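Local coordinates for hypothetical protein ta1320 (Thermoplasma acidophilum, PDB 1NE2) that is of unknown function but has the Rossmann-like fold of S-adenosylmethionine-dependent methyltransferases and may transfer methyl groups, at residues A37-I42 against R166-Y171; V55-T60 against I64-S69; R156-R161 against V191-R196; N8-R13 against Y70-E75. All coordinates share one frame; numbering follows the deposited sequence.

Contact 1 of 4, residues A37-I42 against R166-Y171; sequences AAYFLI and REEKVY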
# COMPACT_ATOMS: atom_id res chain seq x y z
N ALA B 37 -15.45 -0.46 -15.73
CA ALA B 37 -14.41 -0.24 -14.73
C ALA B 37 -14.78 0.92 -13.82
O ALA B 37 -14.63 0.83 -12.60
CB ALA B 37 -13.07 0.04 -15.41
N ALA B 38 -15.26 2.01 -14.41
CA ALA B 38 -15.66 3.18 -13.63
C ALA B 38 -16.84 2.82 -12.71
O ALA B 38 -16.85 3.21 -11.55
CB ALA B 38 -16.05 4.32 -14.57
N TYR B 39 -17.82 2.09 -13.23
CA TYR B 39 -18.98 1.70 -12.43
C TYR B 39 -18.54 0.90 -11.20
O TYR B 39 -18.94 1.19 -10.06
CB TYR B 39 -19.94 0.83 -13.25
CG TYR B 39 -21.13 0.34 -12.46
CD1 TYR B 39 -22.21 1.18 -12.21
CD2 TYR B 39 -21.18 -0.96 -11.96
CE1 TYR B 39 -23.31 0.74 -11.47
CE2 TYR B 39 -22.28 -1.41 -11.22
CZ TYR B 39 -23.34 -0.55 -10.98
OH TYR B 39 -24.43 -0.97 -10.25
N PHE B 40 -17.73 -0.12 -11.45
CA PHE B 40 -17.21 -1.00 -10.41
C PHE B 40 -16.44 -0.22 -9.34
O PHE B 40 -16.71 -0.37 -8.14
CB PHE B 40 -16.32 -2.06 -11.08
CG PHE B 40 -15.62 -3.00 -10.13
CD1 PHE B 40 -16.34 -3.77 -9.22
CD2 PHE B 40 -14.24 -3.18 -10.23
CE1 PHE B 40 -15.69 -4.71 -8.41
CE2 PHE B 40 -13.59 -4.12 -9.43
CZ PHE B 40 -14.32 -4.89 -8.52
N LEU B 41 -15.51 0.62 -9.78
CA LEU B 41 -14.71 1.42 -8.84
C LEU B 41 -15.52 2.43 -8.03
O LEU B 41 -15.25 2.62 -6.85
CB LEU B 41 -13.58 2.15 -9.59
CG LEU B 41 -12.49 1.25 -10.18
CD1 LEU B 41 -11.50 2.12 -10.97
CD2 LEU B 41 -11.76 0.49 -9.07
N ILE B 42 -16.51 3.06 -8.64
CA ILE B 42 -17.32 4.02 -7.90
C ILE B 42 -18.10 3.30 -6.78
O ILE B 42 -18.30 3.87 -5.70
CB ILE B 42 -18.29 4.79 -8.83
CG1 ILE B 42 -17.49 5.69 -9.78
CG2 ILE B 42 -19.27 5.62 -8.00
CD1 ILE B 42 -16.51 6.62 -9.08
N ARG B 166 -22.01 -7.86 -1.27
CA ARG B 166 -22.38 -7.58 -2.65
C ARG B 166 -22.13 -8.76 -3.58
O ARG B 166 -21.06 -9.37 -3.57
CB ARG B 166 -21.62 -6.35 -3.19
CG ARG B 166 -21.95 -6.03 -4.66
CD ARG B 166 -21.43 -4.65 -5.07
NE ARG B 166 -21.93 -3.63 -4.16
CZ ARG B 166 -21.16 -2.76 -3.51
NH1 ARG B 166 -19.85 -2.77 -3.69
NH2 ARG B 166 -21.71 -1.90 -2.66
N GLU B 167 -23.17 -9.10 -4.35
CA GLU B 167 -23.11 -10.15 -5.36
C GLU B 167 -24.07 -9.60 -6.39
O GLU B 167 -25.27 -9.87 -6.36
CB GLU B 167 -23.62 -11.50 -4.86
CG GLU B 167 -23.34 -12.59 -5.89
CD GLU B 167 -23.84 -13.95 -5.48
OE1 GLU B 167 -23.99 -14.20 -4.27
OE2 GLU B 167 -24.06 -14.78 -6.38
N GLU B 168 -23.51 -8.80 -7.28
CA GLU B 168 -24.29 -8.10 -8.28
C GLU B 168 -24.10 -8.56 -9.72
O GLU B 168 -22.98 -8.76 -10.18
CB GLU B 168 -23.96 -6.61 -8.17
CG GLU B 168 -24.68 -5.71 -9.14
CD GLU B 168 -24.19 -4.29 -9.05
OE1 GLU B 168 -23.37 -4.00 -8.15
OE2 GLU B 168 -24.64 -3.45 -9.85
N LYS B 169 -25.22 -8.71 -10.42
CA LYS B 169 -25.17 -9.13 -11.81
C LYS B 169 -24.96 -7.91 -12.70
O LYS B 169 -25.65 -6.90 -12.56
CB LYS B 169 -26.48 -9.83 -12.20
CG LYS B 169 -26.55 -10.28 -13.64
CD LYS B 169 -27.89 -10.93 -13.98
CE LYS B 169 -29.03 -9.92 -13.88
NZ LYS B 169 -30.34 -10.52 -14.28
N VAL B 170 -23.99 -8.00 -13.60
CA VAL B 170 -23.70 -6.92 -14.53
C VAL B 170 -23.57 -7.57 -15.90
O VAL B 170 -23.06 -8.68 -16.03
CB VAL B 170 -22.38 -6.18 -14.18
CG1 VAL B 170 -22.51 -5.52 -12.82
CG2 VAL B 170 -21.22 -7.14 -14.18
N TYR B 171 -24.06 -6.90 -16.93
CA TYR B 171 -23.99 -7.47 -18.26
C TYR B 171 -22.83 -6.94 -19.07
O TYR B 171 -22.52 -5.74 -19.03
CB TYR B 171 -25.32 -7.25 -18.99
CG TYR B 171 -26.43 -8.11 -18.45
CD1 TYR B 171 -26.51 -9.46 -18.78
CD2 TYR B 171 -27.38 -7.59 -17.57
CE1 TYR B 171 -27.50 -10.28 -18.24
CE2 TYR B 171 -28.37 -8.40 -17.03
CZ TYR B 171 -28.43 -9.74 -17.37
OH TYR B 171 -29.40 -10.56 -16.84
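Tyr39 OH donates a short hydrogen bond, 2.5 Å long, to Glu168 OE2, and this bond carries most of the contact between helix segment 37-42 and strand segment 166-171. The proton enters on the syn lone pair of OE2, the one facing the other carboxylate oxygen, while OE2 itself lies at the edge of the tyrosine ring, in its plane. The two side chains reach for each other from opposite directions, and the ring and carboxylate planes stand 75° apart. With CG trans to the backbone nitrogen (chi1 177°), Tyr39 sends its ring outward from the helix; Glu168 is extended throughout, which carries its carboxylate well away from the strand. Tyrosine suits the place because it spans the gap with a stiff ring and still ends in a donor. Beside the bond the ring also grazes Val170, Tyr39 CE2 lying 4.4 Å from Val170 CG1, a loose apolar touch next to the polar one.

Glu168 and Val170, two apart on the strand, both face the helix. Strand 162-173 is an outermost strand of the sheet within this chain, next to strand 187-197, and helix 34-46 leans against it from one side. Arg166, on the same side as Glu168, forms a salt bridge to Asp47 just beyond that helix.

Glu43 brings a second carboxylate close to Glu168 OE1. Such like-charged neighbours would tend to raise the carboxylate pKa values, and the tyrosine proton probably offsets part of the negative charge on Glu168.

Contact 2 of 4, residues V55-T60 against I64-S69; sequences VIDAGT and ILACGS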
# COMPACT_ATOMS: atom_id res chain seq x y z
N VAL B 55 -4.70 0.49 -1.23
CA VAL B 55 -5.34 -0.44 -2.16
C VAL B 55 -4.35 -1.28 -2.94
O VAL B 55 -3.30 -0.79 -3.34
CB VAL B 55 -6.20 0.35 -3.19
CG1 VAL B 55 -6.82 -0.60 -4.21
CG2 VAL B 55 -7.27 1.14 -2.46
N ILE B 56 -4.70 -2.53 -3.18
CA ILE B 56 -3.86 -3.39 -3.99
C ILE B 56 -4.75 -4.00 -5.08
O ILE B 56 -5.82 -4.55 -4.80
CB ILE B 56 -3.16 -4.52 -3.18
CG1 ILE B 56 -2.26 -5.32 -4.13
CG2 ILE B 56 -4.18 -5.41 -2.46
CD1 ILE B 56 -1.22 -6.21 -3.43
N ASP B 57 -4.31 -3.85 -6.32
CA ASP B 57 -5.02 -4.37 -7.48
C ASP B 57 -4.25 -5.60 -7.99
O ASP B 57 -3.12 -5.47 -8.47
CB ASP B 57 -5.09 -3.29 -8.56
CG ASP B 57 -5.86 -3.75 -9.78
OD1 ASP B 57 -6.78 -4.57 -9.62
OD2 ASP B 57 -5.56 -3.27 -10.89
N ALA B 58 -4.87 -6.77 -7.88
CA ALA B 58 -4.25 -8.03 -8.30
C ALA B 58 -4.55 -8.37 -9.75
O ALA B 58 -5.71 -8.32 -10.17
CB ALA B 58 -4.72 -9.16 -7.38
N GLY B 59 -3.51 -8.75 -10.50
CA GLY B 59 -3.69 -9.08 -11.91
C GLY B 59 -4.14 -7.82 -12.62
O GLY B 59 -5.13 -7.81 -13.37
N THR B 60 -3.38 -6.76 -12.41
CA THR B 60 -3.70 -5.44 -12.94
C THR B 60 -3.73 -5.25 -14.46
O THR B 60 -4.36 -4.31 -14.95
CB THR B 60 -2.74 -4.39 -12.31
OG1 THR B 60 -3.30 -3.08 -12.45
CG2 THR B 60 -1.37 -4.44 -12.98
N ILE B 64 -5.86 -0.47 -15.60
CA ILE B 64 -7.03 0.38 -15.51
C ILE B 64 -7.67 0.48 -14.12
O ILE B 64 -8.00 1.58 -13.66
CB ILE B 64 -8.11 -0.03 -16.54
CG1 ILE B 64 -9.23 1.01 -16.56
CG2 ILE B 64 -8.65 -1.42 -16.24
CD1 ILE B 64 -10.29 0.78 -17.63
N LEU B 65 -7.84 -0.63 -13.42
CA LEU B 65 -8.46 -0.57 -12.10
C LEU B 65 -7.55 0.10 -11.05
O LEU B 65 -8.04 0.75 -10.13
CB LEU B 65 -8.89 -1.96 -11.63
CG LEU B 65 -9.98 -2.65 -12.47
CD1 LEU B 65 -10.39 -3.96 -11.79
CD2 LEU B 65 -11.19 -1.74 -12.62
N ALA B 66 -6.24 -0.04 -11.22
CA ALA B 66 -5.29 0.55 -10.28
C ALA B 66 -5.24 2.06 -10.52
O ALA B 66 -5.28 2.84 -9.57
CB ALA B 66 -3.90 -0.06 -10.48
N CYS B 67 -5.14 2.46 -11.79
CA CYS B 67 -5.11 3.87 -12.13
C CYS B 67 -6.40 4.53 -11.64
O CYS B 67 -6.39 5.65 -11.13
CB CYS B 67 -5.01 4.06 -13.65
SG CYS B 67 -3.45 3.51 -14.43
N GLY B 68 -7.52 3.83 -11.83
CA GLY B 68 -8.80 4.36 -11.40
C GLY B 68 -8.86 4.59 -9.90
O GLY B 68 -9.43 5.58 -9.42
N SER B 69 -8.30 3.65 -9.14
CA SER B 69 -8.29 3.77 -7.69
C SER B 69 -7.46 4.99 -7.30
O SER B 69 -7.83 5.72 -6.39
CB SER B 69 -7.69 2.52 -7.04
OG SER B 69 -8.50 1.39 -7.29
O HOH W 1 -6.63 -3.31 -13.84
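Asp57 presents a carboxylate whose plane is approached from both sides: Leu65 CB and Ala66 N lie to one side of it, and Thr60 OG1 is displaced to the other. Leu65 CB comes within 3.7 Å of Asp57 OD2, and the aspartate and leucine side chains cross at about a right angle. Thr60 OG1 donates to Asp57 OD2 over 2.8 Å, meeting it on the anti side and 34° out of the plane. The same hydroxyl oxygen rests 3.7 Å from Ala66 CB, where the small methyl lets the helix come close to the strand. Thr60 can do both because OG1 lies trans to its backbone nitrogen (chi1 -161°), turned back toward the strand end.

A water completes the network. It donates to Asp57 OD2 and to Thr60 O (2.7 Å) and accepts from Leu65 N at 3.0 Å, thereby stitching the first turn of the helix to the loop. Farther along, Val55 CG1 meets Ser69 OG at 4.0 Å; that hydroxyl is spent on Leu65 O, which Ser69 N reaches from the opposite carbonyl face, so a polar side chain is accommodated in the core.

The strand-turn-helix begins the beta-alpha-beta unit running from strand 54-58 through helix 64-71 to strand 76-81. Its turn, with Gly59 at positive phi and Gly61 and Gly63 beyond, is consistent with the glycine-rich first motif of Rossmann-fold methyltransferases, which in relatives lines the S-adenosylmethionine site. Placed close to the start of the helix, the Asp57 charge is probably stabilised by the helix dipole, while the threonine and the water fix how the carboxylate is turned.

Contact 3 of 4, residues R156-R161 against V191-R196; sequences REFSAR and VIFGVR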
# COMPACT_ATOMS: atom_id res chain seq x y z
N ARG B 156 -19.39 -19.32 -2.44
CA ARG B 156 -19.09 -20.32 -1.42
C ARG B 156 -17.79 -19.97 -0.71
O ARG B 156 -17.75 -19.87 0.52
CB ARG B 156 -18.96 -21.71 -2.06
CG ARG B 156 -18.86 -22.85 -1.06
CD ARG B 156 -18.41 -24.13 -1.75
NE ARG B 156 -16.97 -24.15 -1.97
CZ ARG B 156 -16.33 -25.05 -2.71
NH1 ARG B 156 -17.01 -26.01 -3.32
NH2 ARG B 156 -15.02 -24.99 -2.84
N GLU B 157 -16.73 -19.78 -1.49
CA GLU B 157 -15.42 -19.46 -0.94
C GLU B 157 -15.37 -18.13 -0.18
O GLU B 157 -14.79 -18.06 0.90
CB GLU B 157 -14.36 -19.44 -2.06
CG GLU B 157 -14.07 -20.80 -2.68
CD GLU B 157 -13.76 -21.86 -1.63
OE1 GLU B 157 -14.66 -22.69 -1.33
OE2 GLU B 157 -12.63 -21.87 -1.11
N PHE B 158 -15.97 -17.09 -0.75
CA PHE B 158 -15.96 -15.79 -0.08
C PHE B 158 -16.75 -15.81 1.23
O PHE B 158 -16.30 -15.26 2.24
CB PHE B 158 -16.55 -14.70 -1.00
CG PHE B 158 -15.66 -14.35 -2.16
CD1 PHE B 158 -14.28 -14.28 -2.02
CD2 PHE B 158 -16.22 -14.02 -3.40
CE1 PHE B 158 -13.47 -13.89 -3.09
CE2 PHE B 158 -15.42 -13.64 -4.47
CZ PHE B 158 -14.04 -13.57 -4.31
N SER B 159 -17.92 -16.44 1.23
CA SER B 159 -18.75 -16.49 2.42
C SER B 159 -18.12 -17.34 3.53
O SER B 159 -18.44 -17.17 4.70
CB SER B 159 -20.15 -17.01 2.08
OG SER B 159 -20.11 -18.33 1.57
N ALA B 160 -17.23 -18.25 3.15
CA ALA B 160 -16.58 -19.10 4.14
C ALA B 160 -15.47 -18.35 4.89
O ALA B 160 -15.06 -18.77 5.98
CB ALA B 160 -16.00 -20.34 3.47
N ARG B 161 -15.00 -17.25 4.32
CA ARG B 161 -13.93 -16.48 4.95
C ARG B 161 -14.30 -15.03 5.26
O ARG B 161 -13.51 -14.29 5.84
CB ARG B 161 -12.67 -16.51 4.08
CG ARG B 161 -11.92 -17.83 4.13
CD ARG B 161 -11.40 -18.11 5.53
NE ARG B 161 -10.58 -19.32 5.59
CZ ARG B 161 -10.01 -19.80 6.69
NH1 ARG B 161 -10.17 -19.16 7.85
NH2 ARG B 161 -9.28 -20.90 6.65
N VAL B 191 -20.24 -10.98 -12.77
CA VAL B 191 -20.65 -10.82 -11.39
C VAL B 191 -19.65 -9.99 -10.60
O VAL B 191 -18.43 -10.14 -10.76
CB VAL B 191 -20.83 -12.20 -10.69
CG1 VAL B 191 -19.51 -12.94 -10.63
CG2 VAL B 191 -21.41 -12.00 -9.30
N ILE B 192 -20.18 -9.12 -9.76
CA ILE B 192 -19.39 -8.26 -8.89
C ILE B 192 -19.57 -8.73 -7.46
O ILE B 192 -20.71 -8.85 -6.98
CB ILE B 192 -19.83 -6.79 -8.97
CG1 ILE B 192 -19.45 -6.19 -10.33
CG2 ILE B 192 -19.20 -5.98 -7.83
CD1 ILE B 192 -19.96 -4.77 -10.53
N PHE B 193 -18.46 -9.01 -6.79
CA PHE B 193 -18.47 -9.45 -5.39
C PHE B 193 -17.80 -8.40 -4.52
O PHE B 193 -16.80 -7.82 -4.91
CB PHE B 193 -17.71 -10.77 -5.23
CG PHE B 193 -18.53 -11.99 -5.52
CD1 PHE B 193 -19.56 -12.36 -4.66
CD2 PHE B 193 -18.29 -12.76 -6.65
CE1 PHE B 193 -20.34 -13.49 -4.93
CE2 PHE B 193 -19.07 -13.89 -6.93
CZ PHE B 193 -20.09 -14.25 -6.06
N GLY B 194 -18.39 -8.17 -3.35
CA GLY B 194 -17.84 -7.25 -2.36
C GLY B 194 -17.89 -8.07 -1.09
O GLY B 194 -18.96 -8.54 -0.70
N VAL B 195 -16.74 -8.25 -0.43
CA VAL B 195 -16.67 -9.08 0.78
C VAL B 195 -15.89 -8.43 1.92
O VAL B 195 -14.85 -7.79 1.68
CB VAL B 195 -16.00 -10.44 0.47
CG1 VAL B 195 -16.25 -11.42 1.61
CG2 VAL B 195 -16.50 -11.00 -0.85
N ARG B 196 -16.38 -8.58 3.15
CA ARG B 196 -15.67 -8.05 4.31
C ARG B 196 -14.94 -9.23 4.95
O ARG B 196 -15.57 -10.20 5.37
CB ARG B 196 -16.64 -7.44 5.32
CG ARG B 196 -15.97 -6.95 6.60
CD ARG B 196 -14.89 -5.92 6.31
NE ARG B 196 -14.40 -5.28 7.53
CZ ARG B 196 -13.61 -5.86 8.43
NH1 ARG B 196 -13.22 -7.11 8.26
NH2 ARG B 196 -13.24 -5.20 9.51
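Aromatic contact comes first: the edge of the Phe158 ring, at CD2 and CE2, is directed at the face of Phe193. Centroids lie 5.2 Å apart and the planes meet at 64°, an edge-to-face pair tilted from the perpendicular. Phe158 CD2 stands over the rim of the Phe193 ring rather than its middle, and Phe158 CE2 is 3.7 Å from Phe193 CG. The phenylalanine of the helix therefore offers its ring hydrogens to the pi cloud of the one on the strand.

A CH-pi contact uses a face of the Phe158 ring. Val195 CG2 sits 4.1 Å from the ring centroid and 29° off the normal, displaced toward the ring's root, where it is 3.7 Å from Phe158 CG. This methyl is trans to the carbonyl carbon of Val195, which directs it at the ring, and the branched valine adds bulk to the strand without needing a long side chain.

Phe193 and Val195 both point to the helix, with Gly194 between them, as the alternation of a beta strand demands. Helix 151-161 thus packs on one face of the sheet, whose order 3-2-1-4-5-7-6 is that of class I methyltransferases; Ile192 on the other face meets Tyr39 and Phe40 of helix 34-46. Phe136 and Ile132 of helix 126-138 lie alongside Val195 and Phe158 respectively, extending the apolar layer.

Ionic interaction stays on the outer side of the helix. Arg156 holds Glu157 side-on, NE and NH2 both converging on the single oxygen OE1 at 2.8 Å, with OE1 in the guanidinium plane. A charged pair suits this surface, well away from the two phenylalanines.

Contact 4 of 4, residues N8-R13 against Y70-E75; sequences NDLEIR and YLLGAE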
# COMPACT_ATOMS: atom_id res chain seq x y z
N ASN B 8 -18.98 9.45 -14.65
CA ASN B 8 -18.64 9.94 -15.97
C ASN B 8 -17.30 10.68 -15.96
O ASN B 8 -16.52 10.55 -16.91
CB ASN B 8 -19.73 10.87 -16.51
CG ASN B 8 -20.95 10.11 -16.99
OD1 ASN B 8 -20.85 9.22 -17.83
ND2 ASN B 8 -22.11 10.46 -16.45
N ASP B 9 -17.04 11.43 -14.90
CA ASP B 9 -15.79 12.17 -14.79
C ASP B 9 -14.60 11.22 -14.67
O ASP B 9 -13.53 11.49 -15.21
CB ASP B 9 -15.83 13.11 -13.58
CG ASP B 9 -16.89 14.19 -13.71
OD1 ASP B 9 -17.25 14.54 -14.85
OD2 ASP B 9 -17.35 14.71 -12.66
N LEU B 10 -14.79 10.11 -13.96
CA LEU B 10 -13.73 9.12 -13.81
C LEU B 10 -13.55 8.39 -15.14
O LEU B 10 -12.43 8.19 -15.61
CB LEU B 10 -14.08 8.09 -12.73
CG LEU B 10 -13.11 6.92 -12.57
CD1 LEU B 10 -11.73 7.41 -12.14
CD2 LEU B 10 -13.66 5.94 -11.53
N GLU B 11 -14.67 8.01 -15.74
CA GLU B 11 -14.64 7.29 -17.01
C GLU B 11 -13.81 8.01 -18.07
O GLU B 11 -13.02 7.37 -18.77
CB GLU B 11 -16.07 7.07 -17.52
CG GLU B 11 -16.14 6.01 -18.61
CD GLU B 11 -17.53 5.85 -19.21
OE1 GLU B 11 -18.52 5.93 -18.46
OE2 GLU B 11 -17.62 5.63 -20.44
N ILE B 12 -13.97 9.32 -18.20
CA ILE B 12 -13.21 10.04 -19.22
C ILE B 12 -11.72 10.06 -18.91
O ILE B 12 -10.90 10.14 -19.83
CB ILE B 12 -13.73 11.49 -19.43
CG1 ILE B 12 -13.74 12.25 -18.11
CG2 ILE B 12 -15.12 11.45 -20.04
CD1 ILE B 12 -14.19 13.69 -18.25
N ARG B 13 -11.35 9.97 -17.64
CA ARG B 13 -9.94 9.94 -17.30
C ARG B 13 -9.39 8.55 -17.63
O ARG B 13 -8.25 8.41 -18.06
CB ARG B 13 -9.73 10.27 -15.81
CG ARG B 13 -10.02 11.73 -15.46
CD ARG B 13 -9.05 12.68 -16.18
NE ARG B 13 -7.69 12.58 -15.67
CZ ARG B 13 -7.23 13.23 -14.59
NH1 ARG B 13 -8.04 14.03 -13.91
NH2 ARG B 13 -5.98 13.07 -14.20
N TYR B 70 -6.35 5.19 -8.00
CA TYR B 70 -5.47 6.32 -7.75
C TYR B 70 -6.22 7.62 -8.08
O TYR B 70 -6.16 8.60 -7.32
CB TYR B 70 -4.22 6.20 -8.61
CG TYR B 70 -3.22 7.31 -8.42
CD1 TYR B 70 -2.44 7.38 -7.27
CD2 TYR B 70 -3.03 8.28 -9.41
CE1 TYR B 70 -1.48 8.40 -7.11
CE2 TYR B 70 -2.09 9.29 -9.26
CZ TYR B 70 -1.32 9.34 -8.11
OH TYR B 70 -0.37 10.34 -7.99
N LEU B 71 -6.91 7.62 -9.21
CA LEU B 71 -7.67 8.80 -9.63
C LEU B 71 -8.80 9.13 -8.65
O LEU B 71 -9.21 10.28 -8.54
CB LEU B 71 -8.22 8.60 -11.04
CG LEU B 71 -7.13 8.50 -12.11
CD1 LEU B 71 -7.70 7.93 -13.40
CD2 LEU B 71 -6.54 9.88 -12.34
N LEU B 72 -9.30 8.12 -7.95
CA LEU B 72 -10.38 8.33 -6.98
C LEU B 72 -9.88 8.77 -5.60
O LEU B 72 -10.65 8.88 -4.65
CB LEU B 72 -11.24 7.06 -6.85
CG LEU B 72 -12.21 6.85 -8.02
CD1 LEU B 72 -12.89 5.50 -7.88
CD2 LEU B 72 -13.26 7.96 -8.01
N GLY B 73 -8.58 9.01 -5.48
CA GLY B 73 -8.04 9.48 -4.22
C GLY B 73 -7.57 8.47 -3.20
O GLY B 73 -7.55 8.77 -2.00
N ALA B 74 -7.20 7.27 -3.65
CA ALA B 74 -6.69 6.26 -2.73
C ALA B 74 -5.42 6.84 -2.10
O ALA B 74 -4.67 7.59 -2.74
CB ALA B 74 -6.37 4.96 -3.49
N GLU B 75 -5.17 6.50 -0.85
CA GLU B 75 -3.98 7.01 -0.17
C GLU B 75 -2.73 6.39 -0.79
O GLU B 75 -1.71 7.06 -0.95
CB GLU B 75 -4.07 6.70 1.32
CG GLU B 75 -2.93 7.28 2.13
CD GLU B 75 -3.23 7.19 3.60
OE1 GLU B 75 -4.04 8.00 4.09
OE2 GLU B 75 -2.68 6.29 4.27
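Leu10 is the tightly packed side chain here, its two methyls divided between neighbouring leucines. Leu10 CD1 lies 3.9 Å from Leu71 CB, and Leu10 CD2 3.8 Å from Leu72 CD1. The Leu10 side chain crosses that of Leu72 at about a right angle, so the branched end of one fits against the flank of the other. Having CG trans to the backbone nitrogen (chi1 174°) swings these methyls toward the end of helix 64-71. Ile42 of helix 34-46 packs on Leu10 and Leu72, and Leu41 on Leu72, and the residue type follows: compact, branched and wholly apolar where three helices meet.

Toward solvent the contact thins out to a single pair, Arg13 with Leu71. Bent at its second and third torsions, the arginine folds so that one face of its guanidinium lies over Leu71 CD2, which is 3.7 Å from Arg13 NH2 and set toward the rim of the group. Leu71 CD1 meets the aliphatic root of the same residue, 3.9 Å from Arg13 CB. The long chain covers a partly exposed leucine while its charge remains at the surface.

Just past Leu72, Gly73 turns the chain out of the helix with positive phi. Gly73 N bonds to Tyr70 O at 3.1 Å and Ala74 N probably to Ser69 O, which makes a Schellman motif. It ends the helix of a beta-alpha-beta crossover in the methyltransferase-like fold, against which N-terminal helix 6-14 packs.

How the contacts relate
From the N terminus, helix 6-14 opens contact 4 and helix 34-46 opens contact 1. Contact 2 then opens and closes within one strand-turn-helix, so it lies inside the longer loops of both 1 and 4. Contact 4 closes at 70-75, while contact 1 is still open; the two therefore cross. Helix 151-161 next begins contact 3, contact 1 closes on edge strand 162-173, and contact 3 closes last on strand 187-197, crossing contact 1. Contact 1 ties helix 34-46 to that edge strand; the same helix packs against the residues of contacts 2 and 4. Contacts 3 and 4 lie on opposite sides of the chain's centre, with centres about 25 Å apart.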